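PDB 1JAD: phospholipase C beta from Meleagris gallopavo, which belongs to the phospholipase C beta family and is represented by its C-terminal region, an elongated bundle of long helices present as two copies in the assembly. Local coordinates for residues Ala19-Leu24 with Arg206-Lys211; Glu43-Gly48 with Glu92-Gly97; Glu78-Leu83 with Asn240-Val245. All coordinates share one frame; numbering follows the deposited sequence.

Contact 1 (Ala19-Leu24 with Arg206-Lys211)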
loop_
_atom_site.group_PDB
_atom_site.type_symbol
_atom_site.label_atom_id
_atom_site.label_comp_id
_atom_site.label_asym_id
_atom_site.label_seq_id
_atom_site.Cartn_x
_atom_site.Cartn_y
_atom_site.Cartn_z
ATOM N N ALA A 19 -8.262 -8.527 -7.306
ATOM C CA ALA A 19 -7.590 -9.756 -7.708
ATOM C C ALA A 19 -7.089 -10.469 -6.466
ATOM O O ALA A 19 -6.719 -9.831 -5.481
ATOM C CB ALA A 19 -6.421 -9.438 -8.641
ATOM N N SER A 20 -7.094 -11.795 -6.509
ATOM C CA SER A 20 -6.624 -12.585 -5.380
ATOM C C SER A 20 -5.122 -12.803 -5.511
ATOM O O SER A 20 -4.526 -12.469 -6.538
ATOM C CB SER A 20 -7.352 -13.928 -5.335
ATOM O OG SER A 20 -7.207 -14.615 -6.564
ATOM N N LEU A 21 -4.513 -13.357 -4.468
ATOM C CA LEU A 21 -3.082 -13.604 -4.487
ATOM C C LEU A 21 -2.816 -14.580 -5.626
ATOM O O LEU A 21 -1.739 -14.584 -6.211
ATOM C CB LEU A 21 -2.620 -14.237 -3.171
ATOM C CG LEU A 21 -1.190 -13.947 -2.693
ATOM C CD1 LEU A 21 -0.770 -15.028 -1.732
ATOM C CD2 LEU A 21 -0.223 -13.915 -3.852
ATOM N N ALA A 22 -3.818 -15.401 -5.930
ATOM C CA ALA A 22 -3.723 -16.408 -6.981
ATOM C C ALA A 22 -3.646 -15.781 -8.359
ATOM O O ALA A 22 -2.835 -16.186 -9.190
ATOM C CB ALA A 22 -4.917 -17.349 -6.911
ATOM N N GLU A 23 -4.504 -14.800 -8.608
ATOM C CA GLU A 23 -4.520 -14.118 -9.895
ATOM C C GLU A 23 -3.202 -13.389 -10.153
ATOM O O GLU A 23 -2.677 -13.406 -11.268
ATOM C CB GLU A 23 -5.679 -13.121 -9.941
ATOM C CG GLU A 23 -7.051 -13.774 -9.833
ATOM C CD GLU A 23 -8.186 -12.769 -9.909
ATOM O OE1 GLU A 23 -8.239 -11.995 -10.892
ATOM O OE2 GLU A 23 -9.030 -12.761 -8.989
ATOM N N LEU A 24 -2.675 -12.761 -9.106
ATOM C CA LEU A 24 -1.431 -12.002 -9.178
ATOM C C LEU A 24 -0.163 -12.837 -9.355
ATOM O O LEU A 24 0.787 -12.394 -10.002
ATOM C CB LEU A 24 -1.295 -11.133 -7.927
ATOM C CG LEU A 24 -2.423 -10.116 -7.762
ATOM C CD1 LEU A 24 -2.270 -9.363 -6.451
ATOM C CD2 LEU A 24 -2.401 -9.161 -8.940
ATOM N N ARG A 206 -2.315 -8.354 3.313
ATOM C CA ARG A 206 -2.032 -9.221 4.438
ATOM C C ARG A 206 -1.730 -10.642 3.963
ATOM O O ARG A 206 -0.823 -11.286 4.463
ATOM C CB ARG A 206 -3.229 -9.174 5.400
ATOM C CG ARG A 206 -3.037 -9.897 6.697
ATOM C CD ARG A 206 -3.892 -9.272 7.821
ATOM N NE ARG A 206 -5.341 -9.437 7.675
ATOM C CZ ARG A 206 -6.139 -8.689 6.915
ATOM N NH1 ARG A 206 -5.655 -7.683 6.197
ATOM N NH2 ARG A 206 -7.442 -8.949 6.880
ATOM N N ALA A 207 -2.470 -11.140 2.982
ATOM C CA ALA A 207 -2.193 -12.492 2.495
ATOM C C ALA A 207 -0.754 -12.526 1.950
ATOM O O ALA A 207 0.009 -13.460 2.204
ATOM C CB ALA A 207 -3.185 -12.871 1.397
ATOM N N ILE A 208 -0.400 -11.478 1.213
ATOM C CA ILE A 208 0.923 -11.332 0.607
ATOM C C ILE A 208 2.058 -11.366 1.620
ATOM O O ILE A 208 3.041 -12.088 1.434
ATOM C CB ILE A 208 0.996 -10.002 -0.179
ATOM C CG1 ILE A 208 -0.003 -10.051 -1.340
ATOM C CG2 ILE A 208 2.427 -9.732 -0.636
ATOM C CD1 ILE A 208 -0.166 -8.739 -2.068
ATOM N N GLN A 209 1.926 -10.578 2.682
ATOM C CA GLN A 209 2.948 -10.513 3.725
ATOM C C GLN A 209 3.062 -11.859 4.423
ATOM O O GLN A 209 4.130 -12.254 4.908
ATOM C CB GLN A 209 2.585 -9.425 4.725
ATOM C CG GLN A 209 2.383 -8.086 4.059
ATOM C CD GLN A 209 1.827 -7.044 5.002
ATOM O OE1 GLN A 209 0.812 -7.269 5.659
ATOM N NE2 GLN A 209 2.473 -5.888 5.056
ATOM N N GLU A 210 1.941 -12.560 4.460
ATOM C CA GLU A 210 1.854 -13.871 5.076
ATOM C C GLU A 210 2.669 -14.833 4.207
ATOM O O GLU A 210 3.394 -15.683 4.712
ATOM C CB GLU A 210 0.383 -14.270 5.125
ATOM C CG GLU A 210 0.048 -15.475 5.950
ATOM C CD GLU A 210 -1.449 -15.692 5.999
ATOM O OE1 GLU A 210 -2.165 -14.771 6.471
ATOM O OE2 GLU A 210 -1.905 -16.774 5.560
ATOM N N LYS A 211 2.550 -14.683 2.893
ATOM C CA LYS A 211 3.297 -15.513 1.953
ATOM C C LYS A 211 4.798 -15.269 2.178
ATOM O O LYS A 211 5.570 -16.212 2.401
ATOM C CB LYS A 211 2.903 -15.148 0.518
ATOM C CG LYS A 211 3.764 -15.752 -0.586
ATOM C CD LYS A 211 3.718 -17.269 -0.598
ATOM C CE LYS A 211 4.536 -17.829 -1.764
ATOM N NZ LYS A 211 4.647 -19.320 -1.760
#
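Leu21 overlaps one flank of helix 161-245, its isobutyl group lying across Ala207, Ile208 and Lys211. The middle of the side chain makes the apolar contact, with Leu21 CG 4.3 Å from Ile208 CG1. One branch reaches farther and touches two sites a helical turn apart: Leu21 CD1 is 4.3 Å from Ala207 O and the same 4.3 Å from Lys211 CB. Lysine takes part through the base of its chain; a bend at its second torsion (chi2 62°) carries the ammonium end away. No hydrogen bond joins the two segments, and the contact rests on packing by Leu21 against side chains and one backbone carbonyl; Ile113 of helix 75-155 completes it by touching Leu21, Leu24 and Ile208 together.

The incoming backbone is ordered by its own polar groups. Glu23 N donates a weak bond to Ser20 OG at 3.4 Å, and Ser20 N returns another weak one to Glu23 OE2 at 3.3 Å. These reciprocal bonds cap the N-terminal end of the short helix 21-24, just where Leu21 and Leu24 turn toward the long helix. Such an exchange between the N-cap residue and the residue three positions on is the capping box.

Contact 2 (Glu43-Gly48 with Glu92-Gly97); sequences ELERKG and EEYHDG
Tyr94 directs its side chain toward helix 28-64 and meets that helix mostly by its backbone. With CG anti to the backbone N (chi1 172°), the ring leaves its own helix and spans the gap between two segments that run antiparallel (178°) with their axes 10.8 Å apart. Leu44 O lies at the ring edge, near the ring plane, 3.7 Å from Tyr94 CE1. Glu45 CA is also at the edge, farther out, 3.8 Å from Tyr94 OH. Gly48 stands at an oblique angle to the ring, its CA 3.9 Å from Tyr94 CE1; having no side chain, it brings bare backbone up to the aromatic group.

Glu45 and Tyr94 lie side by side and point the same way. The near part of the glutamate does the touching, for Glu45 CB and Glu45 CG are each 4.0 Å from Tyr94 OH. Beyond CG the chain is extended, and its carboxylate plane is turned 50° from that of the ring. Leu44 directs its side chain toward the partner helix as well, but settles against Ile98 and Arg101, just past Gly97.

On its own helix, Tyr94 has His95 as a neighbour: Tyr94 CD2 sits 3.6 Å above one face of the imidazole, toward its rim. Asp96 belongs to a different surface, where it forms salt bridges with Arg99 and Arg100 of its own helix and with Lys140 of the second subunit.

No hydrogen bond or salt bridge crosses between the segments. Leu44 O already accepts the helical bond from Gly48 N, and any attraction it has for the C-H edge of the tyrosine would be slight. The chemistry is thus van der Waals contact of one aromatic side chain with a helix backbone at the bundle surface, with charged groups kept to the periphery.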
loop_
_atom_site.group_PDB
_atom_site.type_symbol
_atom_site.label_atom_id
_atom_site.label_comp_id
_atom_site.label_asym_id
_atom_site.label_seq_id
_atom_site.Cartn_x
_atom_site.Cartn_y
_atom_site.Cartn_z
ATOM N N GLU A 43 23.273 -20.036 -10.002
ATOM C CA GLU A 43 24.565 -19.378 -10.143
ATOM C C GLU A 43 25.314 -19.467 -8.818
ATOM O O GLU A 43 26.519 -19.728 -8.794
ATOM C CB GLU A 43 24.365 -17.919 -10.535
ATOM C CG GLU A 43 23.688 -17.749 -11.887
ATOM C CD GLU A 43 23.370 -16.297 -12.207
ATOM O OE1 GLU A 43 24.310 -15.466 -12.186
ATOM O OE2 GLU A 43 22.185 -15.989 -12.482
ATOM N N LEU A 44 24.596 -19.241 -7.719
ATOM C CA LEU A 44 25.185 -19.338 -6.385
ATOM C C LEU A 44 25.671 -20.764 -6.176
ATOM O O LEU A 44 26.711 -20.999 -5.561
ATOM C CB LEU A 44 24.150 -19.009 -5.302
ATOM C CG LEU A 44 23.700 -17.567 -5.078
ATOM C CD1 LEU A 44 22.566 -17.544 -4.056
ATOM C CD2 LEU A 44 24.879 -16.730 -4.596
ATOM N N GLU A 45 24.899 -21.715 -6.688
ATOM C CA GLU A 45 25.242 -23.120 -6.565
ATOM C C GLU A 45 26.496 -23.434 -7.378
ATOM O O GLU A 45 27.276 -24.311 -7.014
ATOM C CB GLU A 45 24.081 -23.990 -7.043
ATOM C CG GLU A 45 24.362 -25.475 -6.971
ATOM C CD GLU A 45 23.252 -26.298 -7.586
ATOM O OE1 GLU A 45 23.374 -27.542 -7.621
ATOM O OE2 GLU A 45 22.253 -25.699 -8.037
ATOM N N ARG A 46 26.682 -22.727 -8.489
ATOM C CA ARG A 46 27.865 -22.950 -9.302
ATOM C C ARG A 46 29.056 -22.420 -8.526
ATOM O O ARG A 46 30.018 -23.144 -8.276
ATOM C CB ARG A 46 27.770 -22.230 -10.648
ATOM C CG ARG A 46 26.653 -22.720 -11.560
ATOM C CD ARG A 46 26.947 -22.320 -13.003
ATOM N NE ARG A 46 25.884 -22.672 -13.947
ATOM C CZ ARG A 46 24.763 -21.976 -14.114
ATOM N NH1 ARG A 46 24.544 -20.878 -13.398
ATOM N NH2 ARG A 46 23.868 -22.370 -15.015
ATOM N N LYS A 47 28.986 -21.153 -8.142
ATOM C CA LYS A 47 30.057 -20.541 -7.369
ATOM C C LYS A 47 30.311 -21.365 -6.109
ATOM O O LYS A 47 31.433 -21.422 -5.608
ATOM C CB LYS A 47 29.685 -19.104 -6.999
ATOM C CG LYS A 47 29.527 -18.199 -8.210
ATOM C CD LYS A 47 29.125 -16.781 -7.830
ATOM C CE LYS A 47 29.022 -15.903 -9.075
ATOM N NZ LYS A 47 28.065 -16.477 -10.071
ATOM N N GLY A 48 29.267 -22.012 -5.604
ATOM C CA GLY A 48 29.423 -22.828 -4.419
ATOM C C GLY A 48 30.246 -24.075 -4.706
ATOM O O GLY A 48 31.127 -24.447 -3.930
ATOM N N GLU A 92 29.313 -23.191 5.938
ATOM C CA GLU A 92 28.650 -22.174 6.751
ATOM C C GLU A 92 28.319 -20.903 5.974
ATOM O O GLU A 92 27.190 -20.411 6.043
ATOM C CB GLU A 92 29.506 -21.824 7.978
ATOM C CG GLU A 92 29.638 -22.967 9.001
ATOM C CD GLU A 92 30.512 -22.612 10.210
ATOM O OE1 GLU A 92 30.544 -23.406 11.175
ATOM O OE2 GLU A 92 31.175 -21.548 10.199
ATOM N N GLU A 93 29.284 -20.375 5.224
ATOM C CA GLU A 93 29.037 -19.153 4.474
ATOM C C GLU A 93 28.145 -19.440 3.267
ATOM O O GLU A 93 27.322 -18.608 2.887
ATOM C CB GLU A 93 30.360 -18.519 4.014
ATOM C CG GLU A 93 30.339 -16.972 3.905
ATOM C CD GLU A 93 29.225 -16.419 3.001
ATOM O OE1 GLU A 93 29.212 -16.737 1.788
ATOM O OE2 GLU A 93 28.366 -15.657 3.508
ATOM N N TYR A 94 28.307 -20.620 2.672
ATOM C CA TYR A 94 27.520 -21.008 1.504
ATOM C C TYR A 94 26.011 -21.095 1.777
ATOM O O TYR A 94 25.195 -20.487 1.069
ATOM C CB TYR A 94 28.007 -22.357 0.964
ATOM C CG TYR A 94 27.127 -22.932 -0.135
ATOM C CD1 TYR A 94 26.974 -22.273 -1.357
ATOM C CD2 TYR A 94 26.408 -24.114 0.069
ATOM C CE1 TYR A 94 26.122 -22.772 -2.347
ATOM C CE2 TYR A 94 25.553 -24.623 -0.914
ATOM C CZ TYR A 94 25.411 -23.944 -2.117
ATOM O OH TYR A 94 24.526 -24.416 -3.070
ATOM N N HIS A 95 25.636 -21.866 2.790
ATOM C CA HIS A 95 24.230 -22.016 3.110
ATOM C C HIS A 95 23.657 -20.712 3.641
ATOM O O HIS A 95 22.545 -20.333 3.271
ATOM C CB HIS A 95 24.058 -23.152 4.108
ATOM C CG HIS A 95 24.477 -24.484 3.565
ATOM N ND1 HIS A 95 23.832 -25.089 2.507
ATOM C CD2 HIS A 95 25.495 -25.310 3.909
ATOM C CE1 HIS A 95 24.435 -26.229 2.221
ATOM N NE2 HIS A 95 25.447 -26.386 3.057
ATOM N N ASP A 96 24.416 -20.019 4.491
ATOM C CA ASP A 96 23.969 -18.737 5.028
ATOM C C ASP A 96 23.651 -17.829 3.851
ATOM O O ASP A 96 22.669 -17.077 3.876
ATOM C CB ASP A 96 25.057 -18.098 5.893
ATOM C CG ASP A 96 24.719 -16.667 6.305
ATOM O OD1 ASP A 96 24.590 -15.800 5.409
ATOM O OD2 ASP A 96 24.594 -16.402 7.522
ATOM N N GLY A 97 24.487 -17.913 2.821
ATOM C CA GLY A 97 24.299 -17.115 1.622
ATOM C C GLY A 97 23.017 -17.467 0.895
ATOM O O GLY A 97 22.325 -16.578 0.394
#

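Contact 3 (Glu78-Leu83 with Asn240-Val245)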
loop_
_atom_site.group_PDB
_atom_site.type_symbol
_atom_site.label_atom_id
_atom_site.label_comp_id
_atom_site.label_asym_id
_atom_site.label_seq_id
_atom_site.Cartn_x
_atom_site.Cartn_y
_atom_site.Cartn_z
ATOM N N GLU A 78 47.616 -33.128 10.041
ATOM C CA GLU A 78 47.674 -31.686 10.241
ATOM C C GLU A 78 46.870 -30.994 9.144
ATOM O O GLU A 78 46.232 -29.968 9.376
ATOM C CB GLU A 78 49.128 -31.220 10.168
ATOM C CG GLU A 78 50.087 -31.952 11.110
ATOM C CD GLU A 78 50.065 -31.411 12.528
ATOM O OE1 GLU A 78 48.963 -31.295 13.114
ATOM O OE2 GLU A 78 51.160 -31.113 13.056
ATOM N N LEU A 79 46.914 -31.569 7.947
ATOM C CA LEU A 79 46.210 -31.023 6.797
ATOM C C LEU A 79 44.807 -31.595 6.659
ATOM O O LEU A 79 43.881 -30.895 6.263
ATOM C CB LEU A 79 46.991 -31.313 5.515
ATOM C CG LEU A 79 48.353 -30.657 5.307
ATOM C CD1 LEU A 79 49.024 -31.254 4.085
ATOM C CD2 LEU A 79 48.176 -29.158 5.150
ATOM N N LYS A 80 44.661 -32.876 6.971
ATOM C CA LYS A 80 43.371 -33.539 6.873
ATOM C C LYS A 80 42.333 -32.787 7.689
ATOM O O LYS A 80 41.273 -32.436 7.181
ATOM C CB LYS A 80 43.488 -34.980 7.367
ATOM C CG LYS A 80 42.211 -35.791 7.285
ATOM C CD LYS A 80 42.485 -37.226 7.712
ATOM C CE LYS A 80 41.219 -38.067 7.734
ATOM N NZ LYS A 80 40.242 -37.562 8.739
ATOM N N GLU A 81 42.644 -32.530 8.953
ATOM C CA GLU A 81 41.717 -31.812 9.817
ATOM C C GLU A 81 41.522 -30.375 9.331
ATOM O O GLU A 81 40.413 -29.833 9.364
ATOM C CB GLU A 81 42.236 -31.795 11.255
ATOM C CG GLU A 81 42.517 -33.168 11.853
ATOM C CD GLU A 81 42.837 -33.092 13.337
ATOM O OE1 GLU A 81 43.713 -32.287 13.717
ATOM O OE2 GLU A 81 42.217 -33.839 14.125
ATOM N N ARG A 82 42.616 -29.765 8.885
ATOM C CA ARG A 82 42.602 -28.393 8.391
ATOM C C ARG A 82 41.682 -28.276 7.183
ATOM O O ARG A 82 41.024 -27.253 6.987
ATOM C CB ARG A 82 44.020 -27.982 8.014
ATOM C CG ARG A 82 44.194 -26.526 7.640
ATOM C CD ARG A 82 45.671 -26.261 7.416
ATOM N NE ARG A 82 46.448 -26.732 8.561
ATOM C CZ ARG A 82 47.775 -26.743 8.621
ATOM N NH1 ARG A 82 48.495 -26.304 7.593
ATOM N NH2 ARG A 82 48.385 -27.206 9.707
ATOM N N LEU A 83 41.655 -29.333 6.376
ATOM C CA LEU A 83 40.818 -29.402 5.182
ATOM C C LEU A 83 39.360 -29.432 5.613
ATOM O O LEU A 83 38.526 -28.691 5.100
ATOM C CB LEU A 83 41.135 -30.673 4.399
ATOM C CG LEU A 83 40.258 -30.974 3.186
ATOM C CD1 LEU A 83 40.371 -29.856 2.165
ATOM C CD2 LEU A 83 40.688 -32.298 2.576
ATOM N N ASN A 240 36.365 -40.062 1.284
ATOM C CA ASN A 240 36.370 -40.476 -0.114
ATOM C C ASN A 240 37.539 -39.796 -0.816
ATOM O O ASN A 240 38.175 -40.375 -1.697
ATOM C CB ASN A 240 35.070 -40.053 -0.812
ATOM C CG ASN A 240 33.875 -40.898 -0.406
ATOM O OD1 ASN A 240 33.565 -41.039 0.779
ATOM N ND2 ASN A 240 33.188 -41.456 -1.399
ATOM N N TYR A 241 37.806 -38.558 -0.409
ATOM C CA TYR A 241 38.878 -37.748 -0.979
ATOM C C TYR A 241 40.266 -38.303 -0.643
ATOM O O TYR A 241 41.172 -38.276 -1.481
ATOM C CB TYR A 241 38.745 -36.309 -0.474
ATOM C CG TYR A 241 39.731 -35.335 -1.067
ATOM C CD1 TYR A 241 39.721 -35.046 -2.431
ATOM C CD2 TYR A 241 40.673 -34.691 -0.263
ATOM C CE1 TYR A 241 40.622 -34.137 -2.983
ATOM C CE2 TYR A 241 41.578 -33.781 -0.803
ATOM C CZ TYR A 241 41.546 -33.508 -2.163
ATOM O OH TYR A 241 42.431 -32.603 -2.700
HETATM N N MSE A 242 40.428 -38.808 0.577
HETATM C CA MSE A 242 41.706 -39.366 1.012
HETATM C C MSE A 242 42.004 -40.713 0.356
HETATM O O MSE A 242 42.996 -41.366 0.680
HETATM C CB MSE A 242 41.743 -39.520 2.539
HETATM C CG MSE A 242 41.667 -38.205 3.308
HETATM SE SE MSE A 242 42.989 -37.020 2.900
HETATM C CE MSE A 242 44.472 -37.910 3.453
ATOM N N LYS A 243 41.136 -41.128 -0.560
ATOM C CA LYS A 243 41.324 -42.383 -1.271
ATOM C C LYS A 243 41.627 -42.050 -2.726
ATOM O O LYS A 243 42.046 -42.904 -3.505
ATOM C CB LYS A 243 40.062 -43.240 -1.174
ATOM C CG LYS A 243 39.698 -43.631 0.248
ATOM C CD LYS A 243 38.461 -44.512 0.288
ATOM C CE LYS A 243 38.126 -44.927 1.708
ATOM N NZ LYS A 243 36.914 -45.791 1.765
ATOM N N GLU A 244 41.414 -40.788 -3.076
ATOM C CA GLU A 244 41.650 -40.301 -4.427
ATOM C C GLU A 244 43.031 -39.658 -4.466
ATOM O O GLU A 244 43.588 -39.424 -5.540
ATOM C CB GLU A 244 40.588 -39.257 -4.795
ATOM C CG GLU A 244 39.149 -39.742 -4.640
ATOM C CD GLU A 244 38.124 -38.634 -4.844
ATOM O OE1 GLU A 244 38.073 -38.053 -5.949
ATOM O OE2 GLU A 244 37.367 -38.340 -3.895
ATOM N N VAL A 245 43.577 -39.380 -3.283
ATOM C CA VAL A 245 44.886 -38.746 -3.168
ATOM C C VAL A 245 46.027 -39.743 -2.989
ATOM O O VAL A 245 46.952 -39.789 -3.802
ATOM C CB VAL A 245 44.921 -37.750 -1.979
ATOM C CG1 VAL A 245 46.280 -37.070 -1.910
ATOM C CG2 VAL A 245 43.820 -36.713 -2.130
#
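Near one end of the helical bundle, helix 75-155 packs against the kinked C-terminal part of helix 161-245 through Leu83 and Tyr241, with Lys80 and Met242 beside them. Leu83 and Tyr241 each have CG anti to the backbone N (chi1 174° and -176°), which sends both side chains out toward the other helix, where they meet at a slant. A single methyl of the leucine makes the touch: Leu83 CD2 is 3.7 Å from Tyr241 CD2 and 3.8 Å from Tyr241 CE2, so it meets the CD2-CE2 side of the ring at an oblique angle. One ring face is centred under a residue of its own segment, Val245, whose CG2 lies 3.9 Å above the plane.

The second pair is looser. Lys80 CE comes to 4.5 Å from Met242 CG, a contact of methylene groups alone. Met242 is modelled as selenomethionine, and Lys80 runs extended until its last carbon, where it turns to place NZ in a salt bridge with Glu84 on its own helix. Just after Met242 the helix is kinked, at Lys243 and Glu244: Glu244 N bonds to Tyr241 O, three residues back, at 3.0 Å, and the bond from Val245 N to that same oxygen is weak.

Helix 28-64 packs across the contact. Tyr59 packs on Leu83, Phe63 on Leu79 and Met242, while Tyr241 OH makes weak hydrogen bonds with Leu56 O and Ser60 OG.

No polar bond links the two segments directly. Their adhesion is apolar, and the polar ends are served elsewhere: the hydroxyl of the buried Tyr241 by a third helix, the lysine ammonium by a glutamate one turn along. Tyr241 thus has two roles: its ring takes the Leu83 methyl obliquely, and its hydroxyl makes weak bonds to helix 28-64.

How the contacts relate
The three contacts sample one elongated bundle from its middle outward. The centre of contact 1 lies about 6 Å from the chain centre and that of contact 3, near one end, about 48 Å; both are partly buried, whereas contact 2 is a surface contact. Helix 161-245 serves contacts 1 and 3, whose centres are about 50 Å apart, and helix 75-155 serves contacts 2 and 3, about 22 Å apart between centres. Along the chain, contact 2 is nested within the loop closed by contact 1, while contact 3 crosses both. None has a hydrogen bond across its segments: aliphatic packing characterises contact 1, tyrosine against backbone contact 2, and leucine against tyrosine contact 3.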